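Long-range contacts in surface-associated protein CshA (Streptococcus gordonii, PDB 5L2D), which binds host fibronectin as a peptidoglycan-linked surface adhesin of an oral streptococcus, represented here by its second non-repetitive domain: residues A[32-40]-A[101-109]; A[89-98]-A[134-142]. All coordinates share one frame; numbering follows the deposited sequence.

In the fold
The four segments alternate along the chain: 32-40, 89-98, 101-109, 134-142, so the two contacts interlock rather than nest, with centres about 14 Å apart. Contact 2 lies within an antiparallel sheet, and contact 1 joins two loops beside it: the loop between strands 30-31 and 44-50 and the loop following strand 91-92. In contact 2 strand 91-92 pairs with the start of strand 138-150, whose residues 138-142 also pair with a strand of the second subunit. The start of 101-109 packs on Y92 of contact 2 through P103 and P104, S105 meets P134, and S105 to G108 meet the 32-40 loop, so one segment touches both contacts before the unmodelled residues 110-128.

Contact 1: A[32-40]-A[101-109]; sequences NLDPQGGFK and KTPPSVTGR
The F39 ring presents its CD1-CE1 side obliquely to V106, T107 and G108: CE1 lies 3.9 Å from T107 CA, with the V106 carbonyl oxygen close to CD1. F39 and V106 cross at about a right angle, F39 CB resting 3.9 Å from V106 CG2. The ring gets there because CG stands beside the backbone N, opposite the carbonyl carbon (chi1 -72°). The other flat groups are polar. The Q36 amide reaches out on an extended chain, and its OE1 accepts S105 N at 3.1 Å in a nearly straight bond (173° at the hydrogen), the donor lying above the carbonyl plane. The D34 carboxylate takes G38 N on OD1 from above its plane, while OD2 accepts S105 OG in a hydrogen bond modelled too short for its length to be trusted. Of the two bonds from the type I turn D34 to G37 to S105, the one to its backbone N is thus the well-defined one. Next to it G38 packs its CA against T107 CB at 3.8 Å and against S105 CB, and F39 N donates to V106 O at 2.8 Å. The contact joins two loops without regular structure. In the surrounding fold, F39 and V106 both pack on I131 of strand 131-132, T107 bonds I132 through the backbone, and V106 also touches W140 and I142 of strand 138-150.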
ATOM      1  N   ASN A  32       1.736  -8.686  19.782  1.00 70.09           N
ATOM      2  CA  ASN A  32       3.011  -8.938  19.165  1.00 66.98           C
ATOM      3  C   ASN A  32       3.605  -7.702  18.397  1.00 67.06           C
ATOM      4  O   ASN A  32       4.204  -7.810  17.304  1.00 54.34           O
ATOM      5  CB  ASN A  32       2.840 -10.177  18.286  1.00 74.72           C
ATOM      6  CG  ASN A  32       4.056 -11.053  18.296  1.00 74.68           C
ATOM      7  OD1 ASN A  32       4.741 -11.128  19.293  1.00 80.25           O
ATOM      8  ND2 ASN A  32       4.338 -11.714  17.183  1.00 83.16           N
ATOM      9  N   LEU A  33       3.443  -6.529  19.008  1.00 64.99           N
ATOM     10  CA  LEU A  33       4.043  -5.309  18.507  1.00 64.09           C
ATOM     11  C   LEU A  33       5.514  -5.299  18.772  1.00 63.32           C
ATOM     12  O   LEU A  33       6.004  -5.928  19.699  1.00 66.82           O
ATOM     13  CB  LEU A  33       3.475  -4.096  19.221  1.00 71.14           C
ATOM     14  CG  LEU A  33       2.065  -3.667  18.863  1.00 76.31           C
ATOM     15  CD1 LEU A  33       1.716  -2.384  19.615  1.00 82.18           C
ATOM     16  CD2 LEU A  33       1.960  -3.463  17.366  1.00 75.55           C
ATOM     17  N   ASP A  34       6.219  -4.518  17.984  1.00 65.64           N
ATOM     18  CA  ASP A  34       7.657  -4.506  18.048  1.00 70.48           C
ATOM     19  C   ASP A  34       8.152  -3.593  19.186  1.00 75.20           C
ATOM     20  O   ASP A  34       7.331  -3.006  19.911  1.00 74.53           O
ATOM     21  CB  ASP A  34       8.225  -4.196  16.641  1.00 70.92           C
ATOM     22  CG  ASP A  34       8.351  -2.720  16.334  1.00 74.19           C
ATOM     23  OD1 ASP A  34       7.731  -1.842  16.996  1.00 76.29           O
ATOM     24  OD2 ASP A  34       9.094  -2.446  15.369  1.00 76.06           O
ATOM     25  N   PRO A  35       9.488  -3.537  19.393  1.00 80.74           N
ATOM     26  CA  PRO A  35      10.114  -2.680  20.391  1.00 75.87           C
ATOM     27  C   PRO A  35       9.635  -1.242  20.361  1.00 85.07           C
ATOM     28  O   PRO A  35       9.397  -0.662  21.425  1.00 76.14           O
ATOM     29  CB  PRO A  35      11.578  -2.751  20.003  1.00 79.75           C
ATOM     30  CG  PRO A  35      11.761  -4.161  19.523  1.00 76.54           C
ATOM     31  CD  PRO A  35      10.463  -4.520  18.856  1.00 82.26           C
ATOM     32  N   GLN A  36       9.483  -0.683  19.153  1.00 86.94           N
ATOM     33  CA  GLN A  36       9.030   0.710  18.983  1.00 84.09           C
ATOM     34  C   GLN A  36       7.526   0.870  19.014  1.00 83.39           C
ATOM     35  O   GLN A  36       7.044   1.937  18.652  1.00 78.86           O
ATOM     36  CB  GLN A  36       9.468   1.288  17.639  1.00 88.43           C
ATOM     37  CG  GLN A  36      10.911   1.033  17.234  1.00 96.28           C
ATOM     38  CD  GLN A  36      11.270   1.748  15.938  1.00 97.60           C
ATOM     39  OE1 GLN A  36      10.505   2.591  15.421  1.00 92.74           O
ATOM     40  NE2 GLN A  36      12.435   1.419  15.402  1.00 98.28           N
ATOM     41  N   GLY A  37       6.784  -0.172  19.394  1.00 79.92           N
ATOM     42  CA  GLY A  37       5.318  -0.136  19.359  1.00 83.68           C
ATOM     43  C   GLY A  37       4.696  -0.204  17.965  1.00 81.30           C
ATOM     44  O   GLY A  37       3.483  -0.032  17.803  1.00 76.76           O
ATOM     45  N   GLY A  38       5.517  -0.453  16.956  1.00 76.79           N
ATOM     46  CA  GLY A  38       5.024  -0.572  15.602  1.00 79.22           C
ATOM     47  C   GLY A  38       4.902  -2.019  15.170  1.00 73.10           C
ATOM     48  O   GLY A  38       4.873  -2.933  15.987  1.00 79.56           O
ATOM     49  N   PHE A  39       4.860  -2.215  13.861  1.00 71.09           N
ATOM     50  CA  PHE A  39       4.472  -3.487  13.266  1.00 68.85           C
ATOM     51  C   PHE A  39       5.692  -4.214  12.792  1.00 62.64           C
ATOM     52  O   PHE A  39       6.583  -3.620  12.210  1.00 73.35           O
ATOM     53  CB  PHE A  39       3.569  -3.246  12.060  1.00 67.32           C
ATOM     54  CG  PHE A  39       2.183  -2.765  12.402  1.00 75.47           C
ATOM     55  CD1 PHE A  39       1.929  -1.999  13.530  1.00 86.79           C
ATOM     56  CD2 PHE A  39       1.137  -3.047  11.566  1.00 78.84           C
ATOM     57  CE1 PHE A  39       0.652  -1.558  13.829  1.00 91.53           C
ATOM     58  CE2 PHE A  39      -0.135  -2.604  11.852  1.00 88.84           C
ATOM     59  CZ  PHE A  39      -0.383  -1.861  12.986  1.00 91.69           C
ATOM     60  N   LYS A  40       5.723  -5.506  13.039  1.00 64.90           N
ATOM     61  CA  LYS A  40       6.774  -6.366  12.522  1.00 65.91           C
ATOM     62  C   LYS A  40       6.104  -7.600  12.018  1.00 63.84           C
ATOM     63  O   LYS A  40       4.865  -7.745  12.132  1.00 56.26           O
ATOM     64  CB  LYS A  40       7.784  -6.747  13.614  1.00 71.82           C
ATOM     65  CG  LYS A  40       7.196  -7.458  14.830  1.00 74.37           C
ATOM     66  CD  LYS A  40       8.262  -7.742  15.885  1.00 81.36           C
ATOM     67  CE  LYS A  40       7.695  -7.867  17.302  1.00 78.21           C
ATOM     68  NZ  LYS A  40       6.921  -9.111  17.459  1.00 75.49           N
ATOM     69  N   LYS A 101      20.506   4.725   7.233  1.00 85.19           N
ATOM     70  CA  LYS A 101      19.898   4.638   8.536  1.00 80.90           C
ATOM     71  C   LYS A 101      18.626   3.778   8.300  1.00 87.58           C
ATOM     72  O   LYS A 101      18.018   3.790   7.208  1.00 83.31           O
ATOM     73  CB  LYS A 101      19.607   6.047   9.105  1.00 65.97           C
ATOM     74  N   THR A 102      18.266   2.987   9.302  1.00 81.64           N
ATOM     75  CA  THR A 102      17.082   2.151   9.231  1.00 74.36           C
ATOM     76  C   THR A 102      15.856   2.971   9.628  1.00 68.29           C
ATOM     77  O   THR A 102      15.817   3.535  10.711  1.00 68.61           O
ATOM     78  CB  THR A 102      17.220   0.933  10.172  1.00 74.41           C
ATOM     79  OG1 THR A 102      18.365   0.156   9.768  1.00 70.73           O
ATOM     80  CG2 THR A 102      15.951   0.082  10.155  1.00 67.65           C
ATOM     81  N   PRO A 103      14.822   3.000   8.778  1.00 60.25           N
ATOM     82  CA  PRO A 103      13.715   3.879   9.092  1.00 58.68           C
ATOM     83  C   PRO A 103      12.916   3.373  10.278  1.00 64.42           C
ATOM     84  O   PRO A 103      13.140   2.247  10.697  1.00 66.27           O
ATOM     85  CB  PRO A 103      12.855   3.847   7.813  1.00 54.18           C
ATOM     86  CG  PRO A 103      13.567   2.995   6.838  1.00 57.07           C
ATOM     87  CD  PRO A 103      14.516   2.145   7.624  1.00 59.58           C
ATOM     88  N   PRO A 104      11.991   4.202  10.817  1.00 70.31           N
ATOM     89  CA  PRO A 104      11.116   3.773  11.917  1.00 72.54           C
ATOM     90  C   PRO A 104      10.092   2.720  11.511  1.00 78.65           C
ATOM     91  O   PRO A 104       9.739   2.616  10.336  1.00 80.96           O
ATOM     92  CB  PRO A 104      10.411   5.064  12.369  1.00 76.04           C
ATOM     93  CG  PRO A 104      10.682   6.095  11.325  1.00 76.65           C
ATOM     94  CD  PRO A 104      11.874   5.645  10.529  1.00 73.35           C
ATOM     95  N   SER A 105       9.629   1.954  12.501  1.00 82.09           N
ATOM     96  CA  SER A 105       8.634   0.893  12.311  1.00 81.84           C
ATOM     97  C   SER A 105       7.327   1.491  11.793  1.00 82.40           C
ATOM     98  O   SER A 105       6.995   2.632  12.157  1.00 79.54           O
ATOM     99  CB  SER A 105       8.359   0.161  13.646  1.00 85.47           C
ATOM    100  OG  SER A 105       9.550  -0.331  14.283  1.00 82.18           O
ATOM    101  N   VAL A 106       6.580   0.748  10.963  1.00 71.66           N
ATOM    102  CA  VAL A 106       5.264   1.254  10.551  1.00 71.64           C
ATOM    103  C   VAL A 106       4.319   1.076  11.749  1.00 70.73           C
ATOM    104  O   VAL A 106       4.602   0.244  12.598  1.00 70.65           O
ATOM    105  CB  VAL A 106       4.698   0.642   9.215  1.00 74.48           C
ATOM    106  CG1 VAL A 106       5.784  -0.011   8.362  1.00 71.14           C
ATOM    107  CG2 VAL A 106       3.552  -0.318   9.459  1.00 70.78           C
ATOM    108  N   THR A 107       3.226   1.848  11.831  1.00 69.04           N
ATOM    109  CA  THR A 107       2.394   1.858  13.035  1.00 70.90           C
ATOM    110  C   THR A 107       1.116   2.643  12.867  1.00 73.52           C
ATOM    111  O   THR A 107       0.983   3.445  11.942  1.00 72.35           O
ATOM    112  CB  THR A 107       3.152   2.496  14.238  1.00 81.42           C
ATOM    113  OG1 THR A 107       2.263   2.660  15.362  1.00 83.28           O
ATOM    114  CG2 THR A 107       3.754   3.870  13.849  1.00 75.84           C
ATOM    115  N   GLY A 108       0.198   2.426  13.804  1.00 76.84           N
ATOM    116  CA  GLY A 108      -1.001   3.244  13.925  1.00 92.16           C
ATOM    117  C   GLY A 108      -0.818   4.336  14.965  1.00108.86           C
ATOM    118  O   GLY A 108      -0.831   5.533  14.625  1.00115.53           O
ATOM    119  N   ARG A 109      -0.576   3.886  16.208  1.00120.47           N
ATOM    120  CA  ARG A 109      -0.723   4.656  17.477  1.00121.18           C
ATOM    121  C   ARG A 109      -0.671   6.194  17.392  1.00113.85           C
ATOM    122  O   ARG A 109       0.393   6.794  17.485  1.00114.40           O
ATOM    123  CB  ARG A 109       0.297   4.150  18.521  1.00104.36           C
TER

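Contact 2: A[89-98]-A[134-142]; sequences INSYLKGYKD and PDDAVNWGI
Y96 lays one face of its ring over the methyl of A137, a CH-pi contact with A137 CB 3.7 Å from the centroid and 22° off the normal; K97 CG covers the opposite face. The Y96 ring carbon CG lies opposite the backbone N (chi1 164°), which carries the ring across to A137. The Y92 ring behaves differently. It turns an edge to the other segment, where D136 O lies in its plane 3.5 Å from CE1, and carries D98 CB on one face. Its hydroxyl sits by the D135 carboxylate, which is set 80° to the ring, but the modelled separation is impossibly short and the pairing remains doubtful. L93 crosses N139 at about a right angle, its CD2 4.0 Å from N139 CB, and CD1 lies against A137. At the far end the N90 amide stands nearly upright to the W140 ring and meets G141: OD1 accepts G141 N at 3.0 Å from above the carbonyl plane, and ND2 makes a weak bond to G141 O. Between these ends runs a short antiparallel pairing, S91 and N139 forming the hydrogen-bonded pair and L93 N donating to A137 O at 2.8 Å. L93 also packs on T272 of the second subunit. N139 sends its amide elsewhere, to N66 and weakly to Y230. Chemically, the D98 and D135 carboxylates lie near each other, though D135 OD2 is uncertain in place, and the N90 amide adds one good bond and one weak one beside a strand that also pairs with the second subunit.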
ATOM      1  N   ILE A  89      14.888  -4.406   1.310  1.00 67.11           N
ATOM      2  CA  ILE A  89      14.121  -4.127   2.520  1.00 67.76           C
ATOM      3  C   ILE A  89      13.531  -2.738   2.455  1.00 67.17           C
ATOM      4  O   ILE A  89      13.792  -1.987   1.525  1.00 66.54           O
ATOM      5  CB  ILE A  89      14.950  -4.295   3.789  1.00 73.57           C
ATOM      6  CG1 ILE A  89      16.288  -3.525   3.688  1.00 76.17           C
ATOM      7  CG2 ILE A  89      15.181  -5.775   4.019  1.00 74.01           C
ATOM      8  CD1 ILE A  89      16.659  -2.775   4.947  1.00 68.62           C
ATOM      9  N   ASN A  90      12.669  -2.447   3.419  1.00 69.20           N
ATOM     10  CA  ASN A  90      12.035  -1.150   3.531  1.00 66.60           C
ATOM     11  C   ASN A  90      13.156  -0.154   3.831  1.00 73.01           C
ATOM     12  O   ASN A  90      13.910  -0.335   4.805  1.00 78.24           O
ATOM     13  CB  ASN A  90      10.970  -1.164   4.653  1.00 64.08           C
ATOM     14  CG  ASN A  90       9.659  -1.905   4.274  1.00 64.70           C
ATOM     15  OD1 ASN A  90       9.448  -2.383   3.150  1.00 63.20           O
ATOM     16  ND2 ASN A  90       8.765  -1.987   5.238  1.00 62.40           N
ATOM     17  N   SER A  91      13.282   0.869   2.977  1.00 74.40           N
ATOM     18  CA  SER A  91      14.446   1.776   2.957  1.00 71.21           C
ATOM     19  C   SER A  91      14.104   3.233   2.827  1.00 71.60           C
ATOM     20  O   SER A  91      13.036   3.579   2.350  1.00 72.28           O
ATOM     21  CB  SER A  91      15.280   1.477   1.729  1.00 68.85           C
ATOM     22  OG  SER A  91      16.006   0.315   1.919  1.00 83.80           O
ATOM     23  N   TYR A  92      15.056   4.091   3.179  1.00 75.63           N
ATOM     24  CA  TYR A  92      15.052   5.463   2.651  1.00 75.34           C
ATOM     25  C   TYR A  92      15.447   5.473   1.187  1.00 79.13           C
ATOM     26  O   TYR A  92      16.275   4.653   0.782  1.00 74.81           O
ATOM     27  CB  TYR A  92      16.018   6.350   3.420  1.00 72.11           C
ATOM     28  CG  TYR A  92      15.479   6.671   4.772  1.00 69.76           C
ATOM     29  CD1 TYR A  92      14.386   7.531   4.924  1.00 70.39           C
ATOM     30  CD2 TYR A  92      16.018   6.076   5.901  1.00 69.07           C
ATOM     31  CE1 TYR A  92      13.867   7.810   6.185  1.00 69.22           C
ATOM     32  CE2 TYR A  92      15.511   6.342   7.161  1.00 66.89           C
ATOM     33  CZ  TYR A  92      14.447   7.203   7.295  1.00 65.17           C
ATOM     34  OH  TYR A  92      13.988   7.440   8.546  1.00 59.90           O
ATOM     35  N   LEU A  93      14.866   6.405   0.414  1.00 80.66           N
ATOM     36  CA  LEU A  93      15.227   6.617  -1.002  1.00 80.21           C
ATOM     37  C   LEU A  93      16.711   7.038  -1.133  1.00 83.89           C
ATOM     38  O   LEU A  93      17.190   7.830  -0.334  1.00 89.77           O
ATOM     39  CB  LEU A  93      14.346   7.702  -1.582  1.00 83.27           C
ATOM     40  CG  LEU A  93      12.847   7.469  -1.504  1.00 84.34           C
ATOM     41  CD1 LEU A  93      12.096   8.719  -1.924  1.00 83.54           C
ATOM     42  CD2 LEU A  93      12.465   6.297  -2.379  1.00 85.19           C
ATOM     43  N   LYS A  94      17.446   6.510  -2.112  1.00 91.42           N
ATOM     44  CA  LYS A  94      18.908   6.753  -2.181  1.00 95.45           C
ATOM     45  C   LYS A  94      19.169   8.242  -2.451  1.00 97.35           C
ATOM     46  O   LYS A  94      18.477   8.869  -3.263  1.00 91.67           O
ATOM     47  CB  LYS A  94      19.608   5.843  -3.225  1.00 87.67           C
ATOM     48  N   GLY A  95      20.146   8.807  -1.745  1.00 97.50           N
ATOM     49  CA  GLY A  95      20.406  10.244  -1.810  1.00 95.18           C
ATOM     50  C   GLY A  95      19.349  11.049  -1.064  1.00 94.88           C
ATOM     51  O   GLY A  95      18.797  12.022  -1.561  1.00106.86           O
ATOM     52  N   TYR A  96      19.046  10.612   0.138  1.00 93.33           N
ATOM     53  CA  TYR A  96      18.301  11.414   1.077  1.00 89.48           C
ATOM     54  C   TYR A  96      19.121  11.318   2.363  1.00 94.68           C
ATOM     55  O   TYR A  96      19.862  10.346   2.591  1.00 92.24           O
ATOM     56  CB  TYR A  96      16.871  10.896   1.203  1.00 85.69           C
ATOM     57  CG  TYR A  96      16.086  11.382   2.407  1.00 89.89           C
ATOM     58  CD1 TYR A  96      15.217  12.480   2.322  1.00 85.66           C
ATOM     59  CD2 TYR A  96      16.176  10.707   3.628  1.00 84.43           C
ATOM     60  CE1 TYR A  96      14.477  12.893   3.429  1.00 85.76           C
ATOM     61  CE2 TYR A  96      15.451  11.112   4.739  1.00 76.94           C
ATOM     62  CZ  TYR A  96      14.601  12.197   4.645  1.00 85.33           C
ATOM     63  OH  TYR A  96      13.876  12.576   5.765  1.00 79.40           O
ATOM     64  N   LYS A  97      19.028  12.360   3.170  1.00 96.22           N
ATOM     65  CA  LYS A  97      19.947  12.550   4.299  1.00 96.55           C
ATOM     66  C   LYS A  97      20.093  11.373   5.303  1.00 96.28           C
ATOM     67  O   LYS A  97      21.127  11.228   5.959  1.00 86.29           O
ATOM     68  CB  LYS A  97      19.618  13.870   5.008  1.00 95.26           C
ATOM     69  CG  LYS A  97      18.146  14.124   5.285  1.00 91.98           C
ATOM     70  CD  LYS A  97      17.763  13.492   6.607  1.00 92.91           C
ATOM     71  CE  LYS A  97      17.869  14.474   7.759  1.00 85.56           C
ATOM     72  NZ  LYS A  97      16.657  15.333   7.762  1.00 89.62           N
ATOM     73  N   ASP A  98      19.079  10.522   5.407  1.00101.05           N
ATOM     74  CA  ASP A  98      19.171   9.333   6.258  1.00 94.29           C
ATOM     75  C   ASP A  98      19.382   8.015   5.496  1.00 87.41           C
ATOM     76  O   ASP A  98      19.396   6.935   6.105  1.00 84.71           O
ATOM     77  CB  ASP A  98      17.931   9.240   7.142  1.00 92.66           C
ATOM     78  CG  ASP A  98      17.738  10.475   7.990  1.00 88.68           C
ATOM     79  OD1 ASP A  98      18.702  10.851   8.690  1.00 86.87           O
ATOM     80  OD2 ASP A  98      16.635  11.072   7.946  1.00 75.59           O
ATOM     81  N   PRO A 134       6.120   6.575   9.541  1.00 92.69           N
ATOM     82  CA  PRO A 134       6.200   7.975   9.966  1.00 92.20           C
ATOM     83  C   PRO A 134       7.540   8.667   9.656  1.00 86.45           C
ATOM     84  O   PRO A 134       8.273   9.039  10.562  1.00 91.35           O
ATOM     85  CB  PRO A 134       6.002   7.852  11.474  1.00 92.53           C
ATOM     86  CG  PRO A 134       6.728   6.585  11.812  1.00 89.91           C
ATOM     87  CD  PRO A 134       6.414   5.659  10.668  1.00 93.60           C
ATOM     88  N   ASP A 135       7.864   8.830   8.384  1.00 83.14           N
ATOM     89  CA  ASP A 135       9.073   9.548   7.998  1.00 87.22           C
ATOM     90  C   ASP A 135       9.107   9.620   6.470  1.00 85.79           C
ATOM     91  O   ASP A 135       8.614   8.734   5.783  1.00102.81           O
ATOM     92  CB  ASP A 135      10.337   8.883   8.584  1.00 86.98           C
ATOM     93  CG  ASP A 135      11.598   9.770   8.502  1.00 90.13           C
ATOM     94  OD1 ASP A 135      11.528  11.008   8.317  1.00 90.07           O
ATOM     95  OD2 ASP A 135      12.691   9.202   8.646  1.00 76.01           O
ATOM     96  N   ASP A 136       9.688  10.692   5.955  1.00 87.60           N
ATOM     97  CA  ASP A 136       9.640  11.009   4.538  1.00 85.59           C
ATOM     98  C   ASP A 136      10.575  10.136   3.730  1.00 78.80           C
ATOM     99  O   ASP A 136      11.483   9.522   4.283  1.00 82.88           O
ATOM    100  CB  ASP A 136      10.012  12.488   4.321  1.00 87.98           C
ATOM    101  CG  ASP A 136       9.064  13.468   5.063  1.00 89.07           C
ATOM    102  OD1 ASP A 136       7.876  13.125   5.351  1.00 82.55           O
ATOM    103  OD2 ASP A 136       9.531  14.599   5.342  1.00 89.48           O
ATOM    104  N   ALA A 137      10.330  10.066   2.425  1.00 78.05           N
ATOM    105  CA  ALA A 137      11.331   9.573   1.457  1.00 76.94           C
ATOM    106  C   ALA A 137      11.734   8.119   1.678  1.00 82.74           C
ATOM    107  O   ALA A 137      12.927   7.779   1.817  1.00 77.11           O
ATOM    108  CB  ALA A 137      12.550  10.470   1.452  1.00 73.74           C
ATOM    109  N   VAL A 138      10.708   7.268   1.659  1.00 84.48           N
ATOM    110  CA  VAL A 138      10.861   5.827   1.866  1.00 75.87           C
ATOM    111  C   VAL A 138      10.171   5.049   0.748  1.00 69.63           C
ATOM    112  O   VAL A 138       9.148   5.460   0.215  1.00 66.92           O
ATOM    113  CB  VAL A 138      10.294   5.390   3.223  1.00 72.90           C
ATOM    114  CG1 VAL A 138      11.333   5.545   4.310  1.00 71.31           C
ATOM    115  CG2 VAL A 138       9.061   6.223   3.558  1.00 82.18           C
ATOM    116  N   ASN A 139      10.801   3.950   0.367  1.00 67.48           N
ATOM    117  CA  ASN A 139      10.218   2.947  -0.484  1.00 64.05           C
ATOM    118  C   ASN A 139       9.974   1.794   0.468  1.00 64.53           C
ATOM    119  O   ASN A 139      10.932   1.105   0.881  1.00 59.25           O
ATOM    120  CB  ASN A 139      11.205   2.542  -1.575  1.00 59.53           C
ATOM    121  CG  ASN A 139      10.666   1.468  -2.472  1.00 65.61           C
ATOM    122  OD1 ASN A 139       9.437   1.234  -2.591  1.00 77.48           O
ATOM    123  ND2 ASN A 139      11.574   0.783  -3.105  1.00 62.78           N
ATOM    124  N   TRP A 140       8.714   1.616   0.868  1.00 64.49           N
ATOM    125  CA  TRP A 140       8.350   0.492   1.739  1.00 61.65           C
ATOM    126  C   TRP A 140       7.190  -0.314   1.190  1.00 59.12           C
ATOM    127  O   TRP A 140       6.670  -0.061   0.086  1.00 62.70           O
ATOM    128  CB  TRP A 140       8.085   0.953   3.172  1.00 57.08           C
ATOM    129  CG  TRP A 140       6.932   1.900   3.327  1.00 60.38           C
ATOM    130  CD1 TRP A 140       6.891   3.196   2.936  1.00 65.34           C
ATOM    131  CD2 TRP A 140       5.670   1.636   3.956  1.00 59.75           C
ATOM    132  NE1 TRP A 140       5.680   3.763   3.264  1.00 63.47           N
ATOM    133  CE2 TRP A 140       4.919   2.830   3.906  1.00 58.81           C
ATOM    134  CE3 TRP A 140       5.099   0.501   4.560  1.00 61.18           C
ATOM    135  CZ2 TRP A 140       3.634   2.929   4.420  1.00 60.21           C
ATOM    136  CZ3 TRP A 140       3.811   0.595   5.092  1.00 58.25           C
ATOM    137  CH2 TRP A 140       3.094   1.803   5.011  1.00 66.10           C
ATOM    138  N   GLY A 141       6.878  -1.359   1.941  1.00 62.34           N
ATOM    139  CA  GLY A 141       5.674  -2.147   1.736  1.00 64.27           C
ATOM    140  C   GLY A 141       5.376  -3.124   2.865  1.00 60.58           C
ATOM    141  O   GLY A 141       6.246  -3.465   3.664  1.00 59.14           O
ATOM    142  N   ILE A 142       4.120  -3.550   2.912  1.00 58.77           N
ATOM    143  CA  ILE A 142       3.633  -4.447   3.929  1.00 60.70           C
ATOM    144  C   ILE A 142       2.601  -5.472   3.349  1.00 60.56           C
ATOM    145  O   ILE A 142       1.812  -5.147   2.461  1.00 49.86           O
ATOM    146  CB  ILE A 142       3.044  -3.627   5.100  1.00 56.22           C
ATOM    147  CG1 ILE A 142       2.925  -4.471   6.360  1.00 61.74           C
ATOM    148  CG2 ILE A 142       1.662  -3.109   4.761  1.00 58.02           C
ATOM    149  CD1 ILE A 142       2.403  -3.698   7.561  1.00 62.96           C
TER